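Local coordinates for protein GDP-mannose-dependent alpha-(1-6)-phosphatidylinositol monomannoside mannosyltransferase (Corynebacterium glutamicum, PDB 3OKP) that is a mannosyltransferase of the two-domain GT-B glycosyltransferase fold, with guanosine-5'-diphosphate-alpha-D-mannose bound in its pocket, at residues A202-L207 with N268-A273; R246-V251 with V255-R260. One frame throughout, in Å; residues are numbered along the deposited sequence.

Contact 1: residues A202-L207 with N268-A273; sequences ACNSRL and NTLAAA. With GDD (guanosine-5'-diphosphate-alpha-D-mannose), chain B.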
ATOM      1  N   ALA A 202     -18.780   2.717   1.044  1.00  8.52           N
ATOM      2  CA  ALA A 202     -17.648   3.608   0.799  1.00  8.82           C
ATOM      3  C   ALA A 202     -16.626   2.981  -0.141  1.00  9.03           C
ATOM      4  O   ALA A 202     -16.275   1.805  -0.004  1.00  8.85           O
ATOM      5  CB  ALA A 202     -16.989   4.009   2.113  1.00  8.84           C
ATOM      6  N   CYS A 203     -16.165   3.776  -1.105  1.00  9.44           N
ATOM      7  CA  CYS A 203     -15.053   3.389  -1.963  1.00  9.81           C
ATOM      8  C   CYS A 203     -14.000   4.487  -1.977  1.00 10.22           C
ATOM      9  O   CYS A 203     -14.175   5.517  -2.634  1.00 10.29           O
ATOM     10  CB  CYS A 203     -15.522   3.077  -3.391  1.00  9.85           C
ATOM     11  SG  CYS A 203     -14.172   2.551  -4.502  1.00 10.14           S
ATOM     12  N   ASN A 204     -12.926   4.270  -1.220  1.00 10.71           N
ATOM     13  CA  ASN A 204     -11.765   5.155  -1.236  1.00 11.31           C
ATOM     14  C   ASN A 204     -10.725   4.571  -2.169  1.00 11.35           C
ATOM     15  O   ASN A 204     -10.304   3.425  -1.989  1.00 11.51           O
ATOM     16  CB  ASN A 204     -11.161   5.321   0.167  1.00 11.64           C
ATOM     17  CG  ASN A 204     -12.200   5.635   1.226  1.00 12.67           C
ATOM     18  OD1 ASN A 204     -13.225   6.262   0.949  1.00 14.02           O
ATOM     19  ND2 ASN A 204     -11.938   5.199   2.455  1.00 13.73           N
ATOM     20  N   SER A 205     -10.333   5.357  -3.171  1.00 11.40           N
ATOM     21  CA  SER A 205      -9.348   4.958  -4.182  1.00 11.59           C
ATOM     22  C   SER A 205      -9.216   6.036  -5.247  1.00 11.93           C
ATOM     23  O   SER A 205     -10.154   6.802  -5.486  1.00 11.93           O
ATOM     24  CB  SER A 205      -9.741   3.639  -4.865  1.00 11.35           C
ATOM     25  OG  SER A 205      -9.260   2.517  -4.145  1.00 11.30           O
ATOM     26  N   ARG A 206      -8.053   6.082  -5.893  1.00 12.30           N
ATOM     27  CA  ARG A 206      -7.852   6.937  -7.059  1.00 13.02           C
ATOM     28  C   ARG A 206      -8.882   6.575  -8.122  1.00 12.37           C
ATOM     29  O   ARG A 206      -9.240   5.404  -8.278  1.00 11.99           O
ATOM     30  CB  ARG A 206      -6.440   6.760  -7.626  1.00 13.35           C
ATOM     31  CG  ARG A 206      -5.318   7.235  -6.703  1.00 14.78           C
ATOM     32  CD  ARG A 206      -3.931   7.087  -7.347  1.00 15.46           C
ATOM     33  NE  ARG A 206      -3.569   5.687  -7.579  1.00 18.72           N
ATOM     34  CZ  ARG A 206      -3.630   5.075  -8.760  1.00 19.96           C
ATOM     35  NH1 ARG A 206      -4.033   5.735  -9.841  1.00 21.23           N
ATOM     36  NH2 ARG A 206      -3.280   3.800  -8.862  1.00 20.29           N
ATOM     37  N   LEU A 207      -9.368   7.582  -8.840  1.00 12.12           N
ATOM     38  CA  LEU A 207     -10.405   7.360  -9.841  1.00 11.80           C
ATOM     39  C   LEU A 207      -9.771   6.934 -11.162  1.00 11.92           C
ATOM     40  O   LEU A 207      -9.497   7.764 -12.030  1.00 12.14           O
ATOM     41  CB  LEU A 207     -11.297   8.600 -10.009  1.00 11.77           C
ATOM     42  CG  LEU A 207     -11.936   9.193  -8.745  1.00 11.43           C
ATOM     43  CD1 LEU A 207     -12.841  10.367  -9.096  1.00 11.64           C
ATOM     44  CD2 LEU A 207     -12.700   8.143  -7.940  1.00 10.42           C
ATOM     45  N   ASN A 268     -12.848   9.317   8.987  1.00 11.89           N
ATOM     46  CA  ASN A 268     -14.156   9.441   9.639  1.00 11.54           C
ATOM     47  C   ASN A 268     -15.288   8.896   8.766  1.00 10.83           C
ATOM     48  O   ASN A 268     -16.167   8.179   9.249  1.00 10.61           O
ATOM     49  CB  ASN A 268     -14.439  10.901  10.014  1.00 11.92           C
ATOM     50  CG  ASN A 268     -13.519  11.420  11.114  1.00 12.86           C
ATOM     51  OD1 ASN A 268     -12.910  10.647  11.857  1.00 12.77           O
ATOM     52  ND2 ASN A 268     -13.427  12.740  11.228  1.00 12.76           N
ATOM     53  N   THR A 269     -15.242   9.240   7.480  1.00 10.22           N
ATOM     54  CA  THR A 269     -16.200   8.762   6.486  1.00  9.60           C
ATOM     55  C   THR A 269     -16.106   7.240   6.318  1.00  9.27           C
ATOM     56  O   THR A 269     -17.128   6.545   6.306  1.00  8.99           O
ATOM     57  CB  THR A 269     -15.979   9.480   5.136  1.00  9.69           C
ATOM     58  OG1 THR A 269     -16.079  10.897   5.332  1.00  9.73           O
ATOM     59  CG2 THR A 269     -17.006   9.042   4.092  1.00  9.47           C
ATOM     60  N   LEU A 270     -14.879   6.733   6.203  1.00  8.95           N
ATOM     61  CA  LEU A 270     -14.637   5.296   6.096  1.00  8.70           C
ATOM     62  C   LEU A 270     -15.222   4.546   7.297  1.00  8.54           C
ATOM     63  O   LEU A 270     -15.990   3.598   7.128  1.00  8.27           O
ATOM     64  CB  LEU A 270     -13.134   5.013   5.946  1.00  8.82           C
ATOM     65  CG  LEU A 270     -12.606   3.570   5.938  1.00  8.76           C
ATOM     66  CD1 LEU A 270     -13.300   2.704   4.893  1.00  9.29           C
ATOM     67  CD2 LEU A 270     -11.098   3.557   5.719  1.00  8.90           C
ATOM     68  N   ALA A 271     -14.881   5.002   8.502  1.00  8.64           N
ATOM     69  CA  ALA A 271     -15.307   4.346   9.741  1.00  8.64           C
ATOM     70  C   ALA A 271     -16.824   4.379   9.965  1.00  8.49           C
ATOM     71  O   ALA A 271     -17.368   3.538  10.686  1.00  8.65           O
ATOM     72  CB  ALA A 271     -14.575   4.955  10.934  1.00  9.00           C
ATOM     73  N   ALA A 272     -17.499   5.341   9.340  1.00  8.22           N
ATOM     74  CA  ALA A 272     -18.948   5.501   9.481  1.00  8.12           C
ATOM     75  C   ALA A 272     -19.754   4.671   8.470  1.00  7.85           C
ATOM     76  O   ALA A 272     -20.975   4.545   8.595  1.00  7.84           O
ATOM     77  CB  ALA A 272     -19.331   6.978   9.391  1.00  8.25           C
ATOM     78  N   ALA A 273     -19.066   4.105   7.481  1.00  7.55           N
ATOM     79  CA  ALA A 273     -19.710   3.304   6.435  1.00  7.25           C
ATOM     80  C   ALA A 273     -20.152   1.927   6.930  1.00  7.16           C
ATOM     81  O   ALA A 273     -19.584   1.379   7.878  1.00  7.03           O
ATOM     82  CB  ALA A 273     -18.782   3.157   5.233  1.00  7.03           C
TER
HETATM   83  N2  GDD B 601      -6.233  11.630   2.041  0.50 13.20           N
HETATM   84  C2  GDD B 601      -6.798  10.844   1.092  0.50 13.14           C
HETATM   85  N1  GDD B 601      -7.902  11.272   0.434  0.50 13.31           N
HETATM   86  N3  GDD B 601      -6.254   9.637   0.811  0.50 13.12           N
HETATM   87  C4  GDD B 601      -6.810   8.836  -0.136  0.50 13.25           C
HETATM   88  C5  GDD B 601      -7.939   9.259  -0.821  0.50 13.22           C
HETATM   89  C6  GDD B 601      -8.484  10.502  -0.518  0.50 13.31           C
HETATM   90  O6  GDD B 601      -9.500  10.911  -1.118  0.50 13.24           O
HETATM   91  N7  GDD B 601      -8.270   8.284  -1.692  0.50 13.32           N
HETATM   92  C8  GDD B 601      -7.369   7.285  -1.552  0.50 13.38           C
HETATM   93  N9  GDD B 601      -6.482   7.628  -0.605  0.50 13.33           N
HETATM   94  C1' GDD B 601      -5.327   6.827  -0.122  0.50 13.14           C
HETATM   95  C2' GDD B 601      -5.804   5.628   0.682  0.50 12.76           C
HETATM   96  O2' GDD B 601      -6.054   5.970   2.048  0.50 12.88           O
HETATM   97  C3' GDD B 601      -4.664   4.642   0.525  0.50 12.71           C
HETATM   98  O3' GDD B 601      -3.719   4.802   1.591  0.50 12.17           O
HETATM   99  C4' GDD B 601      -4.010   5.006  -0.804  0.50 12.90           C
HETATM  100  O4' GDD B 601      -4.535   6.285  -1.184  0.50 12.93           O
HETATM  101  C5' GDD B 601      -4.320   3.977  -1.890  0.50 13.17           C
HETATM  102  O5' GDD B 601      -3.287   2.993  -1.973  0.50 13.30           O
HETATM  103  PA  GDD B 601      -3.522   1.666  -2.513  0.50 13.27           P
HETATM  104  O1A GDD B 601      -2.531   0.944  -2.265  0.50 13.01           O
HETATM  105  O2A GDD B 601      -4.534   1.151  -1.977  0.50 12.88           O
HETATM  106  O3A GDD B 601      -3.738   1.715  -3.947  0.50 13.56           O
HETATM  107  PB  GDD B 601      -2.848   2.357  -4.900  0.50 13.50           P
HETATM  108  O2B GDD B 601      -1.651   2.215  -4.570  0.50 13.24           O
HETATM  109  O3B GDD B 601      -3.025   1.846  -6.027  0.50 13.27           O
HETATM  110  O1B GDD B 601      -3.161   3.762  -4.993  0.50 14.16           O
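With CG beside the backbone N (chi1 -48°), N204 places its carboxamide against L270, whose own CG stands anti to the backbone N (chi1 175°) and presents the isobutyl group to it. The amide nitrogen meets the hydrocarbon of this side chain instead of a polar group: N204 ND2 is 3.7 Å from both L270 CB and L270 CD1, and L270 CD2 is no farther. This buried amide nitrogen has no hydrogen-bonding partner in the deposited structure. Two residues earlier on the strand, methyl meets methyl, A202 CB to A273 CB at 3.7 Å, which lets the backbone come close where helix 263-272 gives way to the chain leading into strand 275-278. F276 of that neighbouring strand touches both N204 and L270. The contact thus seats a helix on the parallel sheet of a Rossmann-like GT-B domain, with strand 200-204 in the sheet's interior.

Past the strand end the chain turns to the ligand. S205 OG donates to N204 O at 2.6 Å, a bond between neighbouring residues where the strand ends. R206, its chain bent at CG-CD, brings its guanidinium edge-on to the diphosphate: R206 NE donates to GDD O1B at 3.2 Å and a nearly straight 164°, while R206 NH2 to GDD O3B, at 3.5 Å, is weak. K211 is also hydrogen-bonded to the ligand through NZ. Apolar packing with an amide lacking a partner therefore joins strand and helix, whereas the positive charge just beyond the strand probably helps to balance the diphosphate.

Contact 2: residues R246-V251 with V255-R260; sequences RLATDV and VKFLGR. With GDD (guanosine-5'-diphosphate-alpha-D-mannose), chain B.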
ATOM      1  N   ARG A 246     -20.703  10.240 -15.726  1.00 17.01           N
ATOM      2  CA  ARG A 246     -21.606   9.892 -16.828  1.00 17.87           C
ATOM      3  C   ARG A 246     -22.301   8.551 -16.573  1.00 17.37           C
ATOM      4  O   ARG A 246     -23.501   8.409 -16.811  1.00 17.52           O
ATOM      5  CB  ARG A 246     -20.854   9.858 -18.162  1.00 18.33           C
ATOM      6  CG  ARG A 246     -21.758  10.018 -19.382  1.00 19.89           C
ATOM      7  CD  ARG A 246     -21.058   9.641 -20.686  1.00 20.47           C
ATOM      8  NE  ARG A 246     -20.882   8.194 -20.814  1.00 23.30           N
ATOM      9  CZ  ARG A 246     -19.710   7.565 -20.778  1.00 24.21           C
ATOM     10  NH1 ARG A 246     -18.580   8.247 -20.633  1.00 24.90           N
ATOM     11  NH2 ARG A 246     -19.668   6.243 -20.899  1.00 24.77           N
ATOM     12  N   LEU A 247     -21.537   7.579 -16.084  1.00 16.88           N
ATOM     13  CA  LEU A 247     -22.075   6.273 -15.704  1.00 16.64           C
ATOM     14  C   LEU A 247     -23.131   6.380 -14.604  1.00 16.16           C
ATOM     15  O   LEU A 247     -24.100   5.624 -14.593  1.00 16.05           O
ATOM     16  CB  LEU A 247     -20.938   5.342 -15.263  1.00 16.37           C
ATOM     17  CG  LEU A 247     -20.416   4.219 -16.176  1.00 17.14           C
ATOM     18  CD1 LEU A 247     -20.727   4.399 -17.666  1.00 17.42           C
ATOM     19  CD2 LEU A 247     -18.922   4.009 -15.951  1.00 16.74           C
ATOM     20  N   ALA A 248     -22.943   7.337 -13.699  1.00 15.87           N
ATOM     21  CA  ALA A 248     -23.814   7.501 -12.539  1.00 15.86           C
ATOM     22  C   ALA A 248     -25.038   8.394 -12.780  1.00 16.21           C
ATOM     23  O   ALA A 248     -25.790   8.671 -11.845  1.00 16.11           O
ATOM     24  CB  ALA A 248     -23.006   8.012 -11.348  1.00 15.36           C
ATOM     25  N   THR A 249     -25.241   8.821 -14.028  1.00 16.94           N
ATOM     26  CA  THR A 249     -26.287   9.799 -14.378  1.00 17.78           C
ATOM     27  C   THR A 249     -27.697   9.399 -13.929  1.00 17.74           C
ATOM     28  O   THR A 249     -28.445  10.237 -13.423  1.00 18.11           O
ATOM     29  CB  THR A 249     -26.296  10.130 -15.897  1.00 18.28           C
ATOM     30  OG1 THR A 249     -24.966  10.425 -16.334  1.00 19.07           O
ATOM     31  CG2 THR A 249     -27.183  11.340 -16.186  1.00 19.11           C
ATOM     32  N   ASP A 250     -28.049   8.127 -14.102  1.00 17.75           N
ATOM     33  CA  ASP A 250     -29.391   7.649 -13.752  1.00 17.78           C
ATOM     34  C   ASP A 250     -29.523   7.191 -12.297  1.00 17.12           C
ATOM     35  O   ASP A 250     -30.616   6.830 -11.853  1.00 17.31           O
ATOM     36  CB  ASP A 250     -29.836   6.545 -14.720  1.00 18.29           C
ATOM     37  CG  ASP A 250     -29.983   7.046 -16.149  1.00 19.54           C
ATOM     38  OD1 ASP A 250     -30.402   8.210 -16.340  1.00 20.86           O
ATOM     39  OD2 ASP A 250     -29.681   6.273 -17.084  1.00 20.64           O
ATOM     40  N   VAL A 251     -28.413   7.212 -11.561  1.00 16.34           N
ATOM     41  CA  VAL A 251     -28.408   6.871 -10.132  1.00 15.53           C
ATOM     42  C   VAL A 251     -27.857   8.028  -9.284  1.00 15.18           C
ATOM     43  O   VAL A 251     -27.333   7.821  -8.188  1.00 14.77           O
ATOM     44  CB  VAL A 251     -27.627   5.552  -9.848  1.00 15.20           C
ATOM     45  CG1 VAL A 251     -28.374   4.350 -10.414  1.00 15.17           C
ATOM     46  CG2 VAL A 251     -26.200   5.614 -10.408  1.00 14.65           C
ATOM     47  N   VAL A 255     -25.512   8.267  -5.475  1.00 11.42           N
ATOM     48  CA  VAL A 255     -24.065   8.219  -5.683  1.00 11.48           C
ATOM     49  C   VAL A 255     -23.478   9.601  -5.418  1.00 11.85           C
ATOM     50  O   VAL A 255     -23.920  10.595  -6.002  1.00 12.07           O
ATOM     51  CB  VAL A 255     -23.700   7.740  -7.119  1.00 11.64           C
ATOM     52  CG1 VAL A 255     -22.192   7.776  -7.341  1.00 11.66           C
ATOM     53  CG2 VAL A 255     -24.228   6.333  -7.375  1.00 11.30           C
ATOM     54  N   LYS A 256     -22.487   9.657  -4.531  1.00 11.78           N
ATOM     55  CA  LYS A 256     -21.850  10.918  -4.163  1.00 12.25           C
ATOM     56  C   LYS A 256     -20.364  10.933  -4.521  1.00 12.38           C
ATOM     57  O   LYS A 256     -19.593  10.082  -4.064  1.00 12.10           O
ATOM     58  CB  LYS A 256     -22.033  11.197  -2.665  1.00 12.38           C
ATOM     59  CG  LYS A 256     -23.482  11.127  -2.161  1.00 13.03           C
ATOM     60  CD  LYS A 256     -24.290  12.352  -2.577  1.00 15.14           C
ATOM     61  CE  LYS A 256     -25.701  12.322  -1.997  1.00 15.59           C
ATOM     62  NZ  LYS A 256     -26.596  11.388  -2.731  1.00 15.65           N
ATOM     63  N   PHE A 257     -19.976  11.905  -5.347  1.00 12.53           N
ATOM     64  CA  PHE A 257     -18.574  12.149  -5.663  1.00 12.61           C
ATOM     65  C   PHE A 257     -18.032  13.205  -4.712  1.00 12.95           C
ATOM     66  O   PHE A 257     -18.245  14.406  -4.905  1.00 13.26           O
ATOM     67  CB  PHE A 257     -18.410  12.590  -7.120  1.00 12.82           C
ATOM     68  CG  PHE A 257     -18.726  11.513  -8.118  1.00 12.66           C
ATOM     69  CD1 PHE A 257     -17.738  10.633  -8.548  1.00 12.83           C
ATOM     70  CD2 PHE A 257     -20.015  11.373  -8.626  1.00 12.69           C
ATOM     71  CE1 PHE A 257     -18.030   9.631  -9.472  1.00 12.92           C
ATOM     72  CE2 PHE A 257     -20.315  10.375  -9.543  1.00 12.60           C
ATOM     73  CZ  PHE A 257     -19.321   9.503  -9.970  1.00 12.60           C
ATOM     74  N   LEU A 258     -17.332  12.747  -3.680  1.00 12.91           N
ATOM     75  CA  LEU A 258     -16.886  13.625  -2.602  1.00 13.47           C
ATOM     76  C   LEU A 258     -15.531  14.276  -2.877  1.00 14.08           C
ATOM     77  O   LEU A 258     -15.092  15.148  -2.122  1.00 14.30           O
ATOM     78  CB  LEU A 258     -16.861  12.864  -1.266  1.00 13.11           C
ATOM     79  CG  LEU A 258     -18.165  12.234  -0.752  1.00 12.94           C
ATOM     80  CD1 LEU A 258     -17.940  11.563   0.600  1.00 12.46           C
ATOM     81  CD2 LEU A 258     -19.304  13.254  -0.657  1.00 13.27           C
ATOM     82  N   GLY A 259     -14.875  13.850  -3.955  1.00 14.49           N
ATOM     83  CA  GLY A 259     -13.545  14.345  -4.301  1.00 15.40           C
ATOM     84  C   GLY A 259     -12.483  13.787  -3.374  1.00 15.85           C
ATOM     85  O   GLY A 259     -12.735  12.833  -2.629  1.00 15.42           O
ATOM     86  N   ARG A 260     -11.292  14.374  -3.418  1.00 16.70           N
ATOM     87  CA  ARG A 260     -10.216  13.944  -2.536  1.00 17.50           C
ATOM     88  C   ARG A 260     -10.383  14.613  -1.176  1.00 17.68           C
ATOM     89  O   ARG A 260     -10.182  15.822  -1.037  1.00 18.24           O
ATOM     90  CB  ARG A 260      -8.842  14.248  -3.140  1.00 18.13           C
ATOM     91  CG  ARG A 260      -7.759  13.325  -2.621  1.00 19.34           C
ATOM     92  CD  ARG A 260      -6.364  13.735  -3.045  1.00 22.04           C
ATOM     93  NE  ARG A 260      -5.365  12.853  -2.441  1.00 23.48           N
ATOM     94  CZ  ARG A 260      -4.784  13.063  -1.262  1.00 24.51           C
ATOM     95  NH1 ARG A 260      -5.085  14.136  -0.540  1.00 25.58           N
ATOM     96  NH2 ARG A 260      -3.892  12.197  -0.804  1.00 24.99           N
TER
HETATM   97  N2  GDD B 601      -6.233  11.630   2.041  0.50 13.20           N
HETATM   98  C2  GDD B 601      -6.798  10.844   1.092  0.50 13.14           C
HETATM   99  N1  GDD B 601      -7.902  11.272   0.434  0.50 13.31           N
HETATM  100  N3  GDD B 601      -6.254   9.637   0.811  0.50 13.12           N
HETATM  101  C4  GDD B 601      -6.810   8.836  -0.136  0.50 13.25           C
HETATM  102  C5  GDD B 601      -7.939   9.259  -0.821  0.50 13.22           C
HETATM  103  C6  GDD B 601      -8.484  10.502  -0.518  0.50 13.31           C
HETATM  104  O6  GDD B 601      -9.500  10.911  -1.118  0.50 13.24           O
HETATM  105  N7  GDD B 601      -8.270   8.284  -1.692  0.50 13.32           N
HETATM  106  C8  GDD B 601      -7.369   7.285  -1.552  0.50 13.38           C
HETATM  107  N9  GDD B 601      -6.482   7.628  -0.605  0.50 13.33           N
HETATM  108  C1' GDD B 601      -5.327   6.827  -0.122  0.50 13.14           C
HETATM  109  C2' GDD B 601      -5.804   5.628   0.682  0.50 12.76           C
HETATM  110  O2' GDD B 601      -6.054   5.970   2.048  0.50 12.88           O
HETATM  111  C3' GDD B 601      -4.664   4.642   0.525  0.50 12.71           C
HETATM  112  O3' GDD B 601      -3.719   4.802   1.591  0.50 12.17           O
HETATM  113  C4' GDD B 601      -4.010   5.006  -0.804  0.50 12.90           C
HETATM  114  O4' GDD B 601      -4.535   6.285  -1.184  0.50 12.93           O
HETATM  115  C5' GDD B 601      -4.320   3.977  -1.890  0.50 13.17           C
HETATM  116  O5' GDD B 601      -3.287   2.993  -1.973  0.50 13.30           O
HETATM  117  PA  GDD B 601      -3.522   1.666  -2.513  0.50 13.27           P
HETATM  118  O1A GDD B 601      -2.531   0.944  -2.265  0.50 13.01           O
HETATM  119  O2A GDD B 601      -4.534   1.151  -1.977  0.50 12.88           O
HETATM  120  O3A GDD B 601      -3.738   1.715  -3.947  0.50 13.56           O
HETATM  121  PB  GDD B 601      -2.848   2.357  -4.900  0.50 13.50           P
HETATM  122  O2B GDD B 601      -1.651   2.215  -4.570  0.50 13.24           O
HETATM  123  O3B GDD B 601      -3.025   1.846  -6.027  0.50 13.27           O
HETATM  124  O1B GDD B 601      -3.161   3.762  -4.993  0.50 14.16           O
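V255 opens the strand by meeting the turn after helix 241-247 with both its methyls. Its CG1 is anti to the backbone N (chi1 177°), which places it against A248, with V255 CG1 to A248 CB at 4.1 Å; the other branch crosses V251 at an angle, V255 CG2 to V251 CG2 at 3.7 Å, and also comes within 3.5 Å of V251 O. V251 in turn leans on P221 and I224 of helix 213-226. The next residue, K256, points its CB away and is hydrogen-bonded through NZ to Q231. The ring of F257 reaches the residue that follows the helix, where A248 CB touches the ring at its edge, 4.0 Å from F257 CE2; L244 and R245 of the helix also touch this side chain. These contacts close a beta-alpha-beta crossover: strand 231-235 leads through helix 241-247 to strand 255-259, which lies parallel to it as an outermost strand of the sheet. Beyond G259 the chain reaches the nucleotide. R260, extended from CG to NE, passes along the guanine, with R260 CG 3.3 Å from GDD O6, and one face of its guanidinium lies over GDD C2, displaced from the middle of the group.

How the contacts relate
Both contacts bear on the same parallel sheet, contact 1 through a helix, contact 2 through the chain that follows one, but at different depths. Contact 1 is wholly buried and uses strand 200-204 from the sheet's interior; contact 2 lies at the outermost strand, partly buried and farther from the chain's centre. Strand 255-259 of contact 2 is followed in the chain by helix 263-272 of contact 1, and the two centres are about 14 Å apart. The side chains of contact 2 that meet are apolar, an aromatic ring included, whereas contact 1 mixes methyl packing with an amide. Each also extends beyond a strand end to the ligand: R206 serves the diphosphate through one clear and one weak hydrogen bond, R260 the guanine through close packing.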